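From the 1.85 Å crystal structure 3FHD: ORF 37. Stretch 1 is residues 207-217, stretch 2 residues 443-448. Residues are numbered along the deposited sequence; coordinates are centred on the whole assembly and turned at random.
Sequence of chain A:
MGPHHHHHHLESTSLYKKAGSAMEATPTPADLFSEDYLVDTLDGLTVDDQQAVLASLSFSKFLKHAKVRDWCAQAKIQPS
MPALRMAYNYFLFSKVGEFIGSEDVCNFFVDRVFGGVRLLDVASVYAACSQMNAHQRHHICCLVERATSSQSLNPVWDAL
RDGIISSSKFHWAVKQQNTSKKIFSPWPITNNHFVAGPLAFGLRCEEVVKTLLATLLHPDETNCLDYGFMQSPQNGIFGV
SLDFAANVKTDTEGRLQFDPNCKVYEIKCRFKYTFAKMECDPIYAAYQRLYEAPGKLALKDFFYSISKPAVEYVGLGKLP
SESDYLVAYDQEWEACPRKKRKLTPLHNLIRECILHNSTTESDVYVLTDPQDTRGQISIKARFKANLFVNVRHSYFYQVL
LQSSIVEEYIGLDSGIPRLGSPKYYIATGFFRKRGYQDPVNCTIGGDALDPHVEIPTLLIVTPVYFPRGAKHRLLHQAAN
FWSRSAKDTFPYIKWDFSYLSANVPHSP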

# COMPACT_ATOMS: atom_id res chain seq x y z
N GLU A 207 7.12 -1.28 -11.69
CA GLU A 207 6.69 -0.34 -12.73
C GLU A 207 6.33 -1.06 -14.02
O GLU A 207 5.42 -0.63 -14.75
CB GLU A 207 7.76 0.72 -13.03
CG GLU A 207 7.89 1.83 -12.00
CD GLU A 207 6.57 2.55 -11.75
OE1 GLU A 207 5.96 3.08 -12.72
OE2 GLU A 207 6.17 2.60 -10.57
N VAL A 208 7.06 -2.15 -14.32
CA VAL A 208 6.75 -2.92 -15.52
C VAL A 208 5.37 -3.56 -15.39
O VAL A 208 4.58 -3.52 -16.35
CB VAL A 208 7.83 -3.99 -15.84
CG1 VAL A 208 7.31 -4.99 -16.86
CG2 VAL A 208 9.08 -3.31 -16.38
N VAL A 209 5.09 -4.15 -14.23
CA VAL A 209 3.77 -4.73 -14.02
C VAL A 209 2.65 -3.67 -14.14
O VAL A 209 1.60 -3.95 -14.74
CB VAL A 209 3.64 -5.51 -12.70
CG1 VAL A 209 2.19 -6.07 -12.53
CG2 VAL A 209 4.67 -6.65 -12.66
N LYS A 210 2.85 -2.47 -13.59
CA LYS A 210 1.86 -1.37 -13.76
C LYS A 210 1.57 -1.12 -15.22
O LYS A 210 0.41 -1.00 -15.61
CB LYS A 210 2.34 -0.04 -13.16
CG LYS A 210 2.43 -0.02 -11.69
CD LYS A 210 2.57 1.39 -11.12
CE LYS A 210 3.19 1.25 -9.72
NZ LYS A 210 3.05 2.41 -8.82
N THR A 211 2.64 -1.02 -16.02
CA THR A 211 2.48 -0.84 -17.49
C THR A 211 1.65 -1.95 -18.16
O THR A 211 0.83 -1.66 -19.04
CB THR A 211 3.82 -0.70 -18.21
OG1 THR A 211 4.59 0.32 -17.55
CG2 THR A 211 3.61 -0.25 -19.68
N LEU A 212 1.90 -3.20 -17.76
CA LEU A 212 1.10 -4.35 -18.23
C LEU A 212 -0.39 -4.24 -17.89
O LEU A 212 -1.24 -4.50 -18.75
CB LEU A 212 1.66 -5.66 -17.67
CG LEU A 212 3.05 -6.12 -18.16
CD1 LEU A 212 3.65 -7.17 -17.23
CD2 LEU A 212 2.97 -6.66 -19.60
N LEU A 213 -0.70 -3.88 -16.64
CA LEU A 213 -2.08 -3.70 -16.20
C LEU A 213 -2.76 -2.58 -16.99
O LEU A 213 -3.85 -2.75 -17.55
CB LEU A 213 -2.12 -3.41 -14.67
CG LEU A 213 -1.60 -4.54 -13.76
CD1 LEU A 213 -1.54 -4.19 -12.24
CD2 LEU A 213 -2.42 -5.82 -13.98
N ALA A 214 -2.08 -1.43 -17.06
CA ALA A 214 -2.61 -0.24 -17.73
C ALA A 214 -2.83 -0.44 -19.24
O ALA A 214 -3.91 -0.14 -19.78
CB ALA A 214 -1.66 0.93 -17.46
N THR A 215 -1.81 -0.98 -19.91
CA THR A 215 -1.80 -1.14 -21.36
C THR A 215 -2.53 -2.39 -21.88
O THR A 215 -3.17 -2.36 -22.95
CB THR A 215 -0.34 -1.18 -21.85
OG1 THR A 215 0.31 0.04 -21.44
CG2 THR A 215 -0.27 -1.31 -23.37
N LEU A 216 -2.43 -3.50 -21.15
CA LEU A 216 -2.95 -4.77 -21.68
C LEU A 216 -4.26 -5.22 -21.07
O LEU A 216 -5.05 -5.89 -21.74
CB LEU A 216 -1.90 -5.89 -21.63
CG LEU A 216 -0.51 -5.60 -22.22
CD1 LEU A 216 0.40 -6.80 -22.04
CD2 LEU A 216 -0.56 -5.19 -23.71
N LEU A 217 -4.50 -4.87 -19.81
CA LEU A 217 -5.75 -5.25 -19.13
C LEU A 217 -6.78 -4.14 -19.12
O LEU A 217 -7.97 -4.41 -19.11
CB LEU A 217 -5.49 -5.71 -17.68
CG LEU A 217 -5.25 -7.20 -17.41
CD1 LEU A 217 -4.08 -7.74 -18.24
CD2 LEU A 217 -4.99 -7.46 -15.91
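Stretch 2 (443-448) TIGGDA

Stretch 1 is helical, with a wider pi-type turn at 213-217. Stretch 2 is a tight hairpin tip. A type II' beta turn runs from Ile 444 to Asp 447, closed by Ile 444 N to Asp 447 O at 2.9 Å and a weak return bond from Asp 447 N to Ile 444 O at 3.2 Å. The tip lies on the helix face that carries Val 208, Thr 211, Leu 212, Thr 215 and Leu 216. From Ile 444 to Gly 445 the chain runs broadly in the helix direction, from beside Leu 212 to beside Thr 215, and then turns back.

Ile 444 is the main bump. Its side chain, chi1 m and chi2 t, fills a hollow lined by all five of these residues. Ile 444 CD1 lies 3.9 Å from Leu 212 CD2 and 4.1 Å from Val 208 CG1. Ile 444 CG2 lies 3.9 Å from Leu 216 CG and 4.0 Å from Thr 215 CB. Thr 211 CG2 comes within 3.9 Å of Ile 444 CB.

Gly 445 lets the backbone come close: its CA is 3.8 Å from Thr 215 CG2. A CB here would clash with that methyl, and the positive phi of 61° also favours glycine. Gly 446 makes no contact with stretch 1.

Asp 447 points toward the helix, with its OD2 3.8 Å from Thr 211 CG2. No hydrogen bond crosses between the stretches, so the fit rests on packing. It buries 300 Å², both sides summed.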

# COMPACT_ATOMS: atom_id res chain seq x y z
N THR A 443 9.02 -3.17 -25.86
CA THR A 443 7.89 -2.27 -25.60
C THR A 443 6.63 -3.00 -25.19
O THR A 443 6.36 -4.12 -25.65
CB THR A 443 7.54 -1.38 -26.83
OG1 THR A 443 7.31 -2.21 -27.98
CG2 THR A 443 8.65 -0.36 -27.12
N ILE A 444 5.86 -2.36 -24.31
CA ILE A 444 4.47 -2.75 -24.00
C ILE A 444 3.58 -1.60 -24.48
O ILE A 444 3.61 -0.52 -23.91
CB ILE A 444 4.25 -2.97 -22.45
CG1 ILE A 444 5.32 -3.88 -21.85
CG2 ILE A 444 2.84 -3.54 -22.19
CD1 ILE A 444 5.49 -3.71 -20.32
N GLY A 445 2.82 -1.83 -25.54
CA GLY A 445 2.11 -0.74 -26.22
C GLY A 445 3.09 0.29 -26.78
O GLY A 445 4.02 -0.05 -27.50
N GLY A 446 2.88 1.55 -26.44
CA GLY A 446 3.80 2.62 -26.86
C GLY A 446 5.06 2.59 -26.01
O GLY A 446 6.17 2.81 -26.53
N ASP A 447 4.87 2.26 -24.73
CA ASP A 447 5.87 2.39 -23.67
C ASP A 447 7.10 1.50 -23.87
O ASP A 447 6.98 0.28 -24.00
CB ASP A 447 5.23 2.04 -22.31
CG ASP A 447 3.96 2.83 -22.02
OD1 ASP A 447 3.08 2.93 -22.91
OD2 ASP A 447 3.84 3.34 -20.88
N ALA A 448 8.27 2.13 -23.87
CA ALA A 448 9.53 1.41 -23.92
C ALA A 448 9.89 0.89 -22.52
O ALA A 448 9.58 1.54 -21.52
CB ALA A 448 10.63 2.33 -24.44